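Local coordinates for cystathionine beta-lyase family protein, YNBB B.subtilis ortholog (Clostridium acetobutylicum, PDB 3HVY) that is probably a pyridoxal-phosphate-dependent lyase of the cystathionine beta-lyase and methionine gamma-lyase group, possibly involved in aluminium resistance, at residues D[219-224]-D[332-337]; D[347-352]-D[375-380]; D[392-397]-D[404-409]. One frame throughout, in Å; residues are numbered along the deposited sequence.

Interaction 1: residues D[219-224]-D[332-337]; sequences NCYGEF and DIIQAI
The carbonyl oxygen of Tyr221 is approached by two groups of the 332-337 segment. Ile333 N gives it a weak hydrogen bond of 3.3 Å, bent to 130° at the hydrogen, and Asp332 CA adds a CA-H...O contact at 3.2 Å from Tyr221 O. A type II turn from Asn219 to Gly222, closed by the bond from Gly222 N to Asn219 O, places Tyr221 at its third position and brings Gly222 alongside Asp332. Tyr221 supplies most of the buried surface on its side. Ile334 CD1 stands over the ring centre, 3.7 Å from the centroid and 8° off the normal, a CH-pi contact; chi1 (-52°) sets CG1 anti to the carbonyl carbon, and the turn about chi2 puts CD1 over the ring. Ile333 crosses the tyrosine side chain at about a right angle, its CG1 3.6 Å from Tyr221 CD1. Asp332 makes an Asx turn: Ile334 N bonds Asp332 OD1 at 3.0 Å from above the carboxylate plane, while OD2 is bonded by Ser185 and Ser193. Tyr221 OH pairs with Ser388. The contact thus joins the loop after strand 214-218 of the mixed sheet to the residues leading into strand 334-338, with Ile333 also packing on helix 287-317 and Ile334 on strand 402-406.

Interaction 2: residues D[347-352]-D[375-380]; sequences DFIKGI and KVIMAA
Ile349, Ile377 and Ala379 account for most of the 246 Å² buried between helix 347-352 and strand 376-379, and the first side-chain bond of each points toward the other segment. Ile349 works with two branches. Its CD1 reaches Ile377 CG2 at 3.7 Å, and the two side chains lie side by side, running opposite ways; Ile377 CG1 is also 4.2 Å from Ile349 CG2. The other branch, CG2, is anti to the backbone N (chi1, measured to CG1, is -66°) and lies against the strand backbone, 3.7 Å from Ala379 N and 3.9 Å from Met378 C. Ala379 is the point of nearest backbone approach: its CA is 5.9 Å from that of Ile349. The methyl CB meets the helix backbone directly, 3.5 Å from Ile349 O, and about one turn further on it touches Ile352 CG2 at 3.7 Å. The small side chain therefore lies against the helix between Ile349 O and Ile352 CG2. Met378, present as selenomethionine, lies between Ile377 and Ala379 and points its CB away from the helix, as strand alternation requires. The axes approach to 7.2 Å at 31°, a modest angle between their N-to-C directions. Ile349 also packs on Ala395 of the adjoining strand, and Ile352 on Ala421 of helix 411-422, which carries the apolar layer beyond this pair. The arrangement is that of a helix packed on one face of an antiparallel sheet, here at its edge strand 376-379, as in the small C-terminal domain of fold-type I pyridoxal-phosphate enzymes.

Interaction 3: residues D[392-397]-D[404-409]; sequences SADAPI and YLQGGL
Ser392 and Gln406 form a hydrogen-bonded antiparallel pair: Ser392 N meets Gln406 O at 2.9 Å, and Gln406 N returns a bond to Ser392 O. Asp394 and Tyr404 make the second such pair, with Asp394 N 2.9 Å from Tyr404 O and Tyr404 N bonding Asp394 O in return. Between them the non-hydrogen-bonded pair Ala393–Leu405 closes to 4.3 Å between CA atoms, and Ala393 CA makes a CA-H...O contact with Tyr404 O. Polar side chains add bonds on the face bearing Ser392, Asp394 and Gln406. The Gln406 chain is bent at chi2 (-80°), which turns CD back, and its NE2 meets Ser392 OG at 3.1 Å, almost straight (176°) and in the amide plane; a weak bond of 3.4 Å joins NE2 to Asp394 OD1. One water lies 2.7 Å from Gln406 OE1 and 3.1 Å from Asp394 OD2. Outside the pair, Glu390 O binds Ser392 OG, Tyr188 OH binds Asp394 OD2 and Gly189 O binds Tyr404 OH. Apolar contact is slighter: Pro396 CD lies 4.2 Å from Tyr404 CE2, and Ala393 CB faces Leu405 CD1. Segments 392-396 and 404-406, at 160° between N-to-C directions, belong to a beta hairpin inside the five-stranded antiparallel sheet, between strands 334-338 and 376-379.

Overall arrangement
From the N terminus, interaction 1 comes first and closes the longest loop: 107 residues separate 219-224 from 332-337, and this intervening chain completes the mixed sheet and passes through helix 287-317. Strand 334-338 then leads into helix 342-354, where interaction 2 opens; it closes 22 residues later at strand 376-379. Interaction 3 closes the short hairpin of strands 392-396 and 402-406. The three loops are in series, with neither nesting nor crossing, yet all three reach the antiparallel sheet; interaction 1 ties it to the loop after strand 214-218. Strand 334-338 neighbours 402-406 through Gln335 and Leu405, and strand 376-379 neighbours 392-396 through Ala379 and Ala393. Phe348 meets Ile337, linking interactions 1 and 2.

Interaction 1: residues D[219-224]-D[332-337]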
ATOM      1  N   ASN D 219      24.040 -15.919  -5.323  1.00 30.57           N
ATOM      2  CA  ASN D 219      24.669 -14.631  -5.684  1.00 27.62           C
ATOM      3  C   ASN D 219      24.472 -13.552  -4.619  1.00 31.24           C
ATOM      4  O   ASN D 219      24.739 -12.394  -4.869  1.00 31.32           O
ATOM      5  CB  ASN D 219      24.069 -14.126  -6.994  1.00 30.24           C
ATOM      6  CG  ASN D 219      24.999 -13.235  -7.735  1.00 31.45           C
ATOM      7  OD1 ASN D 219      26.218 -13.437  -7.679  1.00 28.90           O
ATOM      8  ND2 ASN D 219      24.446 -12.205  -8.442  1.00 28.35           N
ATOM      9  N   CYS D 220      23.921 -13.927  -3.468  1.00 29.91           N
ATOM     10  CA  CYS D 220      23.689 -12.957  -2.417  1.00 33.51           C
ATOM     11  C   CYS D 220      24.912 -12.091  -2.069  1.00 31.45           C
ATOM     12  O   CYS D 220      25.980 -12.609  -1.849  1.00 33.44           O
ATOM     13  CB  CYS D 220      23.202 -13.662  -1.148  1.00 31.64           C
ATOM     14  SG  CYS D 220      21.459 -14.199  -1.213  1.00 39.16           S
ATOM     15  N   TYR D 221      24.675 -10.792  -1.994  1.00 32.86           N
ATOM     16  CA  TYR D 221      25.630  -9.745  -1.631  1.00 33.62           C
ATOM     17  C   TYR D 221      26.574  -9.360  -2.740  1.00 32.38           C
ATOM     18  O   TYR D 221      27.396  -8.448  -2.588  1.00 31.43           O
ATOM     19  CB  TYR D 221      26.478 -10.137  -0.456  1.00 28.12           C
ATOM     20  CG  TYR D 221      25.741 -10.250   0.873  1.00 32.37           C
ATOM     21  CD1 TYR D 221      25.224  -9.130   1.465  1.00 33.14           C
ATOM     22  CD2 TYR D 221      25.634 -11.454   1.556  1.00 45.49           C
ATOM     23  CE1 TYR D 221      24.630  -9.168   2.686  1.00 43.19           C
ATOM     24  CE2 TYR D 221      24.996 -11.499   2.826  1.00 43.32           C
ATOM     25  CZ  TYR D 221      24.522 -10.337   3.363  1.00 43.25           C
ATOM     26  OH  TYR D 221      23.890 -10.289   4.588  1.00 63.15           O
ATOM     27  N   GLY D 222      26.483 -10.032  -3.865  1.00 28.52           N
ATOM     28  CA  GLY D 222      27.449  -9.760  -4.921  1.00 26.51           C
ATOM     29  C   GLY D 222      26.928  -8.901  -6.068  1.00 26.06           C
ATOM     30  O   GLY D 222      27.694  -8.509  -6.942  1.00 32.05           O
ATOM     31  N   GLU D 223      25.645  -8.616  -6.110  1.00 28.41           N
ATOM     32  CA  GLU D 223      25.082  -7.965  -7.288  1.00 26.37           C
ATOM     33  C   GLU D 223      25.669  -6.619  -7.432  1.00 29.14           C
ATOM     34  O   GLU D 223      25.737  -5.902  -6.466  1.00 30.41           O
ATOM     35  CB  GLU D 223      23.558  -7.834  -7.183  1.00 29.70           C
ATOM     36  CG  GLU D 223      22.801  -9.190  -6.980  1.00 31.63           C
ATOM     37  CD  GLU D 223      22.653  -9.630  -5.524  1.00 39.25           C
ATOM     38  OE1 GLU D 223      23.194  -8.969  -4.606  1.00 36.50           O
ATOM     39  OE2 GLU D 223      21.968 -10.667  -5.300  1.00 32.43           O
ATOM     40  N   PHE D 224      26.086  -6.281  -8.650  1.00 29.04           N
ATOM     41  CA  PHE D 224      26.723  -4.995  -9.005  1.00 28.65           C
ATOM     42  C   PHE D 224      28.027  -4.615  -8.306  1.00 31.38           C
ATOM     43  O   PHE D 224      28.489  -3.463  -8.466  1.00 29.79           O
ATOM     44  CB  PHE D 224      25.730  -3.861  -8.821  1.00 27.24           C
ATOM     45  CG  PHE D 224      24.466  -4.045  -9.603  1.00 29.40           C
ATOM     46  CD1 PHE D 224      24.507  -4.340 -10.947  1.00 33.64           C
ATOM     47  CD2 PHE D 224      23.225  -3.953  -8.982  1.00 27.48           C
ATOM     48  CE1 PHE D 224      23.338  -4.519 -11.683  1.00 36.89           C
ATOM     49  CE2 PHE D 224      22.044  -4.182  -9.711  1.00 27.61           C
ATOM     50  CZ  PHE D 224      22.113  -4.436 -11.055  1.00 32.95           C
ATOM     51  N   ASP D 332      31.788  -8.942  -3.062  1.00 29.51           N
ATOM     52  CA  ASP D 332      30.577  -8.707  -2.308  1.00 30.25           C
ATOM     53  C   ASP D 332      30.763  -7.501  -1.366  1.00 31.18           C
ATOM     54  O   ASP D 332      31.795  -6.850  -1.401  1.00 30.44           O
ATOM     55  CB  ASP D 332      30.110  -9.967  -1.593  1.00 29.90           C
ATOM     56  CG  ASP D 332      31.042 -10.390  -0.508  1.00 32.36           C
ATOM     57  OD1 ASP D 332      31.741  -9.507   0.003  1.00 34.53           O
ATOM     58  OD2 ASP D 332      31.073 -11.579  -0.145  1.00 37.60           O
ATOM     59  N   ILE D 333      29.739  -7.189  -0.589  1.00 31.35           N
ATOM     60  CA  ILE D 333      29.743  -6.013   0.301  1.00 30.45           C
ATOM     61  C   ILE D 333      30.185  -6.301   1.745  1.00 30.90           C
ATOM     62  O   ILE D 333      30.131  -5.426   2.605  1.00 30.60           O
ATOM     63  CB  ILE D 333      28.365  -5.283   0.347  1.00 32.20           C
ATOM     64  CG1 ILE D 333      27.252  -6.191   0.850  1.00 24.79           C
ATOM     65  CG2 ILE D 333      27.972  -4.685  -1.039  1.00 27.12           C
ATOM     66  CD1 ILE D 333      25.976  -5.447   1.284  1.00 28.59           C
ATOM     67  N   ILE D 334      30.664  -7.498   1.998  1.00 27.54           N
ATOM     68  CA  ILE D 334      30.981  -7.901   3.358  1.00 30.19           C
ATOM     69  C   ILE D 334      32.422  -7.561   3.756  1.00 29.72           C
ATOM     70  O   ILE D 334      33.328  -7.687   2.935  1.00 28.82           O
ATOM     71  CB  ILE D 334      30.840  -9.412   3.541  1.00 32.19           C
ATOM     72  CG1 ILE D 334      29.467  -9.908   3.061  1.00 34.67           C
ATOM     73  CG2 ILE D 334      31.110  -9.813   5.016  1.00 32.60           C
ATOM     74  CD1 ILE D 334      28.336  -9.176   3.676  1.00 43.46           C
ATOM     75  N   GLN D 335      32.610  -7.155   5.034  1.00 29.37           N
ATOM     76  CA  GLN D 335      33.910  -6.881   5.588  1.00 28.84           C
ATOM     77  C   GLN D 335      33.993  -7.600   6.906  1.00 28.83           C
ATOM     78  O   GLN D 335      33.121  -7.415   7.749  1.00 27.99           O
ATOM     79  CB  GLN D 335      34.112  -5.401   5.898  1.00 29.57           C
ATOM     80  CG  GLN D 335      35.531  -5.053   6.363  1.00 30.72           C
ATOM     81  CD  GLN D 335      36.593  -5.499   5.363  1.00 25.66           C
ATOM     82  OE1 GLN D 335      36.499  -5.168   4.194  1.00 31.43           O
ATOM     83  NE2 GLN D 335      37.621  -6.228   5.832  1.00 28.55           N
ATOM     84  N   ALA D 336      35.066  -8.360   7.094  1.00 27.64           N
ATOM     85  CA  ALA D 336      35.353  -9.087   8.349  1.00 28.88           C
ATOM     86  C   ALA D 336      36.503  -8.406   9.102  1.00 27.14           C
ATOM     87  O   ALA D 336      37.422  -7.860   8.484  1.00 28.93           O
ATOM     88  CB  ALA D 336      35.669 -10.598   8.060  1.00 26.70           C
ATOM     89  N   ILE D 337      36.433  -8.428  10.430  1.00 30.90           N
ATOM     90  CA  ILE D 337      37.414  -7.802  11.285  1.00 28.60           C
ATOM     91  C   ILE D 337      37.718  -8.820  12.421  1.00 31.40           C
ATOM     92  O   ILE D 337      36.790  -9.264  13.090  1.00 33.81           O
ATOM     93  CB  ILE D 337      36.855  -6.523  11.943  1.00 30.43           C
ATOM     94  CG1 ILE D 337      36.213  -5.557  10.906  1.00 34.59           C
ATOM     95  CG2 ILE D 337      37.954  -5.833  12.822  1.00 26.81           C
ATOM     96  CD1 ILE D 337      35.398  -4.430  11.553  1.00 33.95           C
TER

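Interaction 2: residues D[347-352]-D[375-380]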
ATOM      1  N   ASP D 347      31.444  -4.655  21.811  1.00 35.29           N
ATOM      2  CA  ASP D 347      31.433  -3.211  21.858  1.00 36.00           C
ATOM      3  C   ASP D 347      31.322  -2.615  20.455  1.00 36.34           C
ATOM      4  O   ASP D 347      30.641  -1.622  20.259  1.00 31.32           O
ATOM      5  CB  ASP D 347      32.682  -2.676  22.558  1.00 36.83           C
ATOM      6  CG  ASP D 347      32.630  -2.836  24.100  1.00 46.08           C
ATOM      7  OD1 ASP D 347      31.605  -3.343  24.633  1.00 35.44           O
ATOM      8  OD2 ASP D 347      33.622  -2.435  24.775  1.00 41.79           O
ATOM      9  N   PHE D 348      32.001  -3.222  19.482  1.00 36.33           N
ATOM     10  CA  PHE D 348      32.020  -2.688  18.125  1.00 35.48           C
ATOM     11  C   PHE D 348      30.632  -2.815  17.484  1.00 33.74           C
ATOM     12  O   PHE D 348      30.120  -1.853  16.853  1.00 32.03           O
ATOM     13  CB  PHE D 348      33.067  -3.407  17.267  1.00 33.71           C
ATOM     14  CG  PHE D 348      33.146  -2.878  15.850  1.00 32.27           C
ATOM     15  CD1 PHE D 348      33.999  -1.821  15.551  1.00 33.17           C
ATOM     16  CD2 PHE D 348      32.392  -3.455  14.826  1.00 35.24           C
ATOM     17  CE1 PHE D 348      34.088  -1.318  14.239  1.00 31.36           C
ATOM     18  CE2 PHE D 348      32.463  -2.962  13.519  1.00 36.86           C
ATOM     19  CZ  PHE D 348      33.327  -1.893  13.236  1.00 32.63           C
ATOM     20  N   ILE D 349      30.040  -3.998  17.649  1.00 35.25           N
ATOM     21  CA  ILE D 349      28.708  -4.303  17.096  1.00 34.34           C
ATOM     22  C   ILE D 349      27.647  -3.429  17.736  1.00 34.94           C
ATOM     23  O   ILE D 349      26.831  -2.821  17.019  1.00 31.28           O
ATOM     24  CB  ILE D 349      28.390  -5.803  17.151  1.00 37.38           C
ATOM     25  CG1 ILE D 349      29.375  -6.525  16.188  1.00 39.75           C
ATOM     26  CG2 ILE D 349      26.977  -6.091  16.694  1.00 29.28           C
ATOM     27  CD1 ILE D 349      29.017  -7.901  15.823  1.00 41.91           C
ATOM     28  N   LYS D 350      27.700  -3.286  19.054  1.00 33.42           N
ATOM     29  CA  LYS D 350      26.790  -2.372  19.746  1.00 36.94           C
ATOM     30  C   LYS D 350      26.957  -0.924  19.248  1.00 36.07           C
ATOM     31  O   LYS D 350      25.980  -0.167  19.129  1.00 33.86           O
ATOM     32  CB  LYS D 350      26.991  -2.443  21.255  1.00 36.70           C
ATOM     33  CG  LYS D 350      26.417  -3.691  21.919  1.00 37.17           C
ATOM     34  CD  LYS D 350      26.819  -3.699  23.426  1.00 47.39           C
ATOM     35  CE  LYS D 350      26.104  -4.751  24.279  1.00 58.61           C
ATOM     36  NZ  LYS D 350      24.911  -4.235  25.083  1.00 63.41           N
ATOM     37  N   GLY D 351      28.180  -0.538  18.937  1.00 35.27           N
ATOM     38  CA  GLY D 351      28.430   0.795  18.435  1.00 32.17           C
ATOM     39  C   GLY D 351      27.774   0.989  17.083  1.00 34.89           C
ATOM     40  O   GLY D 351      27.251   2.065  16.807  1.00 32.26           O
ATOM     41  N   ILE D 352      27.777  -0.060  16.251  1.00 32.35           N
ATOM     42  CA  ILE D 352      27.129   0.002  14.953  1.00 33.94           C
ATOM     43  C   ILE D 352      25.640   0.258  15.151  1.00 33.57           C
ATOM     44  O   ILE D 352      25.072   1.120  14.506  1.00 30.43           O
ATOM     45  CB  ILE D 352      27.367  -1.266  14.090  1.00 30.49           C
ATOM     46  CG1 ILE D 352      28.838  -1.346  13.674  1.00 32.55           C
ATOM     47  CG2 ILE D 352      26.470  -1.233  12.775  1.00 32.50           C
ATOM     48  CD1 ILE D 352      29.351  -0.199  12.810  1.00 30.06           C
ATOM     49  N   LYS D 375      26.415 -18.323  20.697  1.00 59.44           N
ATOM     50  CA  LYS D 375      25.471 -17.184  20.643  1.00 56.38           C
ATOM     51  C   LYS D 375      25.879 -16.284  19.450  1.00 54.66           C
ATOM     52  O   LYS D 375      27.056 -16.286  19.058  1.00 52.54           O
ATOM     53  CB  LYS D 375      25.512 -16.410  21.968  1.00 54.15           C
ATOM     54  N   VAL D 376      24.908 -15.584  18.847  1.00 51.95           N
ATOM     55  CA  VAL D 376      25.150 -14.631  17.745  1.00 48.08           C
ATOM     56  C   VAL D 376      24.733 -13.229  18.243  1.00 48.40           C
ATOM     57  O   VAL D 376      23.923 -13.124  19.158  1.00 51.11           O
ATOM     58  CB  VAL D 376      24.418 -15.079  16.460  1.00 48.71           C
ATOM     59  CG1 VAL D 376      24.467 -14.036  15.342  1.00 51.53           C
ATOM     60  CG2 VAL D 376      25.022 -16.399  15.935  1.00 48.32           C
ATOM     61  N   ILE D 377      25.363 -12.172  17.746  1.00 42.49           N
ATOM     62  CA  ILE D 377      25.007 -10.801  18.145  1.00 39.94           C
ATOM     63  C   ILE D 377      24.885 -10.036  16.866  1.00 40.61           C
ATOM     64  O   ILE D 377      25.654 -10.291  15.917  1.00 38.89           O
ATOM     65  CB  ILE D 377      26.044 -10.128  19.122  1.00 40.85           C
ATOM     66  CG1 ILE D 377      25.541  -8.747  19.561  1.00 42.41           C
ATOM     67  CG2 ILE D 377      27.434  -9.944  18.512  1.00 39.20           C
ATOM     68  CD1 ILE D 377      26.375  -8.062  20.619  1.00 43.13           C
HETATM   69  N   MSE D 378      23.915  -9.121  16.816  1.00 39.06           N
HETATM   70  CA  MSE D 378      23.606  -8.387  15.611  1.00 41.00           C
HETATM   71  C   MSE D 378      23.247  -6.940  15.872  1.00 39.08           C
HETATM   72  O   MSE D 378      22.565  -6.633  16.850  1.00 39.65           O
HETATM   73  CB  MSE D 378      22.399  -8.991  14.925  1.00 39.25           C
HETATM   74  CG  MSE D 378      22.498 -10.485  14.664  1.00 60.41           C
HETATM   75 SE   MSE D 378      20.848 -11.127  13.843  0.75 80.44          SE
HETATM   76  CE  MSE D 378      20.223  -9.394  12.873  1.00 63.61           C
ATOM     77  N   ALA D 379      23.700  -6.084  14.962  1.00 36.26           N
ATOM     78  CA  ALA D 379      23.272  -4.695  14.864  1.00 33.23           C
ATOM     79  C   ALA D 379      22.391  -4.703  13.638  1.00 35.01           C
ATOM     80  O   ALA D 379      22.844  -5.139  12.556  1.00 32.66           O
ATOM     81  CB  ALA D 379      24.486  -3.757  14.664  1.00 28.46           C
ATOM     82  N   ALA D 380      21.137  -4.255  13.791  1.00 33.34           N
ATOM     83  CA  ALA D 380      20.123  -4.335  12.723  1.00 35.71           C
ATOM     84  C   ALA D 380      19.104  -3.158  12.730  1.00 35.87           C
ATOM     85  O   ALA D 380      17.896  -3.348  12.560  1.00 37.95           O
ATOM     86  CB  ALA D 380      19.382  -5.733  12.787  1.00 35.13           C
TER

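Interaction 3: residues D[392-397]-D[404-409]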
ATOM      1  N   SER D 392      24.729  -2.605   8.854  1.00 29.68           N
ATOM      2  CA  SER D 392      24.434  -3.659   9.859  1.00 30.26           C
ATOM      3  C   SER D 392      25.692  -4.479  10.152  1.00 32.05           C
ATOM      4  O   SER D 392      26.699  -4.341   9.485  1.00 32.14           O
ATOM      5  CB  SER D 392      23.344  -4.550   9.288  1.00 31.10           C
ATOM      6  OG  SER D 392      23.649  -4.954   7.931  1.00 37.83           O
ATOM      7  N   ALA D 393      25.654  -5.325  11.176  1.00 31.26           N
ATOM      8  CA  ALA D 393      26.812  -6.112  11.541  1.00 31.09           C
ATOM      9  C   ALA D 393      26.314  -7.286  12.367  1.00 33.41           C
ATOM     10  O   ALA D 393      25.245  -7.228  12.979  1.00 32.11           O
ATOM     11  CB  ALA D 393      27.767  -5.299  12.353  1.00 27.56           C
ATOM     12  N   ASP D 394      27.088  -8.355  12.369  1.00 33.56           N
ATOM     13  CA  ASP D 394      26.749  -9.553  13.140  1.00 34.21           C
ATOM     14  C   ASP D 394      27.966 -10.405  13.367  1.00 35.87           C
ATOM     15  O   ASP D 394      28.988 -10.238  12.687  1.00 36.96           O
ATOM     16  CB  ASP D 394      25.659 -10.378  12.457  1.00 37.44           C
ATOM     17  CG  ASP D 394      25.905 -10.578  10.966  1.00 46.72           C
ATOM     18  OD1 ASP D 394      25.527  -9.708  10.145  1.00 65.99           O
ATOM     19  OD2 ASP D 394      26.434 -11.635  10.610  1.00 52.42           O
ATOM     20  N   ALA D 395      27.858 -11.349  14.311  1.00 35.63           N
ATOM     21  CA  ALA D 395      28.973 -12.184  14.657  1.00 38.44           C
ATOM     22  C   ALA D 395      28.553 -13.309  15.566  1.00 38.81           C
ATOM     23  O   ALA D 395      27.836 -13.079  16.526  1.00 39.93           O
ATOM     24  CB  ALA D 395      30.049 -11.343  15.380  1.00 35.34           C
ATOM     25  N   PRO D 396      29.007 -14.522  15.276  1.00 40.99           N
ATOM     26  CA  PRO D 396      28.941 -15.546  16.330  1.00 40.44           C
ATOM     27  C   PRO D 396      29.963 -15.263  17.402  1.00 42.80           C
ATOM     28  O   PRO D 396      31.077 -14.824  17.109  1.00 38.45           O
ATOM     29  CB  PRO D 396      29.330 -16.817  15.603  1.00 43.84           C
ATOM     30  CG  PRO D 396      30.136 -16.378  14.458  1.00 45.84           C
ATOM     31  CD  PRO D 396      29.566 -15.057  14.028  1.00 42.33           C
ATOM     32  N   ILE D 397      29.621 -15.539  18.658  1.00 44.48           N
ATOM     33  CA  ILE D 397      30.553 -15.264  19.739  1.00 44.01           C
ATOM     34  C   ILE D 397      31.415 -16.504  19.947  1.00 44.08           C
ATOM     35  O   ILE D 397      31.021 -17.446  20.642  1.00 40.64           O
ATOM     36  CB  ILE D 397      29.830 -14.859  21.034  1.00 43.80           C
ATOM     37  CG1 ILE D 397      28.938 -13.638  20.785  1.00 48.32           C
ATOM     38  CG2 ILE D 397      30.824 -14.487  22.112  1.00 41.11           C
ATOM     39  CD1 ILE D 397      29.762 -12.376  20.528  1.00 47.58           C
ATOM     40  N   TYR D 404      31.454  -9.190  11.435  1.00 32.96           N
ATOM     41  CA  TYR D 404      31.130  -8.996  10.038  1.00 32.62           C
ATOM     42  C   TYR D 404      30.254  -7.786   9.879  1.00 34.56           C
ATOM     43  O   TYR D 404      29.183  -7.733  10.464  1.00 36.90           O
ATOM     44  CB  TYR D 404      30.461 -10.244   9.479  1.00 32.95           C
ATOM     45  CG  TYR D 404      31.289 -11.488   9.696  1.00 31.31           C
ATOM     46  CD1 TYR D 404      32.169 -11.949   8.738  1.00 33.31           C
ATOM     47  CD2 TYR D 404      31.203 -12.179  10.872  1.00 28.43           C
ATOM     48  CE1 TYR D 404      32.935 -13.090   8.973  1.00 29.25           C
ATOM     49  CE2 TYR D 404      31.958 -13.278  11.104  1.00 33.59           C
ATOM     50  CZ  TYR D 404      32.830 -13.734  10.148  1.00 32.83           C
ATOM     51  OH  TYR D 404      33.604 -14.877  10.391  1.00 31.69           O
ATOM     52  N   LEU D 405      30.739  -6.819   9.099  1.00 32.63           N
ATOM     53  CA  LEU D 405      30.050  -5.569   8.820  1.00 34.18           C
ATOM     54  C   LEU D 405      29.633  -5.568   7.370  1.00 34.13           C
ATOM     55  O   LEU D 405      30.362  -6.022   6.507  1.00 33.63           O
ATOM     56  CB  LEU D 405      30.996  -4.375   9.052  1.00 38.17           C
ATOM     57  CG  LEU D 405      30.425  -2.981   8.750  1.00 45.10           C
ATOM     58  CD1 LEU D 405      29.796  -2.447   9.988  1.00 46.20           C
ATOM     59  CD2 LEU D 405      31.451  -1.993   8.261  1.00 49.75           C
ATOM     60  N   GLN D 406      28.428  -5.118   7.105  1.00 28.16           N
ATOM     61  CA  GLN D 406      27.999  -4.930   5.731  1.00 32.18           C
ATOM     62  C   GLN D 406      26.948  -3.867   5.604  1.00 33.57           C
ATOM     63  O   GLN D 406      26.213  -3.601   6.534  1.00 36.41           O
ATOM     64  CB  GLN D 406      27.480  -6.194   5.072  1.00 32.15           C
ATOM     65  CG  GLN D 406      26.248  -6.752   5.648  1.00 41.84           C
ATOM     66  CD  GLN D 406      26.533  -7.513   6.872  1.00 48.92           C
ATOM     67  OE1 GLN D 406      27.392  -8.389   6.872  1.00 51.90           O
ATOM     68  NE2 GLN D 406      25.847  -7.179   7.945  1.00 54.91           N
ATOM     69  N   GLY D 407      26.924  -3.231   4.444  1.00 32.76           N
ATOM     70  CA  GLY D 407      25.880  -2.295   4.119  1.00 32.05           C
ATOM     71  C   GLY D 407      26.225  -0.867   4.398  1.00 32.74           C
ATOM     72  O   GLY D 407      27.266  -0.572   4.932  1.00 30.51           O
ATOM     73  N   GLY D 408      25.303  -0.006   4.002  1.00 29.37           N
ATOM     74  CA  GLY D 408      25.388   1.413   4.143  1.00 34.84           C
ATOM     75  C   GLY D 408      24.698   2.055   2.944  1.00 33.20           C
ATOM     76  O   GLY D 408      25.239   2.045   1.815  1.00 33.78           O
ATOM     77  N   LEU D 409      23.511   2.607   3.182  1.00 32.32           N
ATOM     78  CA  LEU D 409      22.768   3.259   2.097  1.00 31.58           C
ATOM     79  C   LEU D 409      23.595   4.385   1.530  1.00 34.26           C
ATOM     80  O   LEU D 409      23.443   4.744   0.360  1.00 31.84           O
ATOM     81  CB  LEU D 409      21.435   3.779   2.577  1.00 33.31           C
ATOM     82  CG  LEU D 409      20.446   2.704   3.077  1.00 30.33           C
ATOM     83  CD1 LEU D 409      19.300   3.335   3.830  1.00 28.38           C
ATOM     84  CD2 LEU D 409      19.967   1.754   1.953  1.00 30.69           C
TER
HETATM   85  O   HOH W   1      27.284 -10.937   7.677  1.00 43.57           O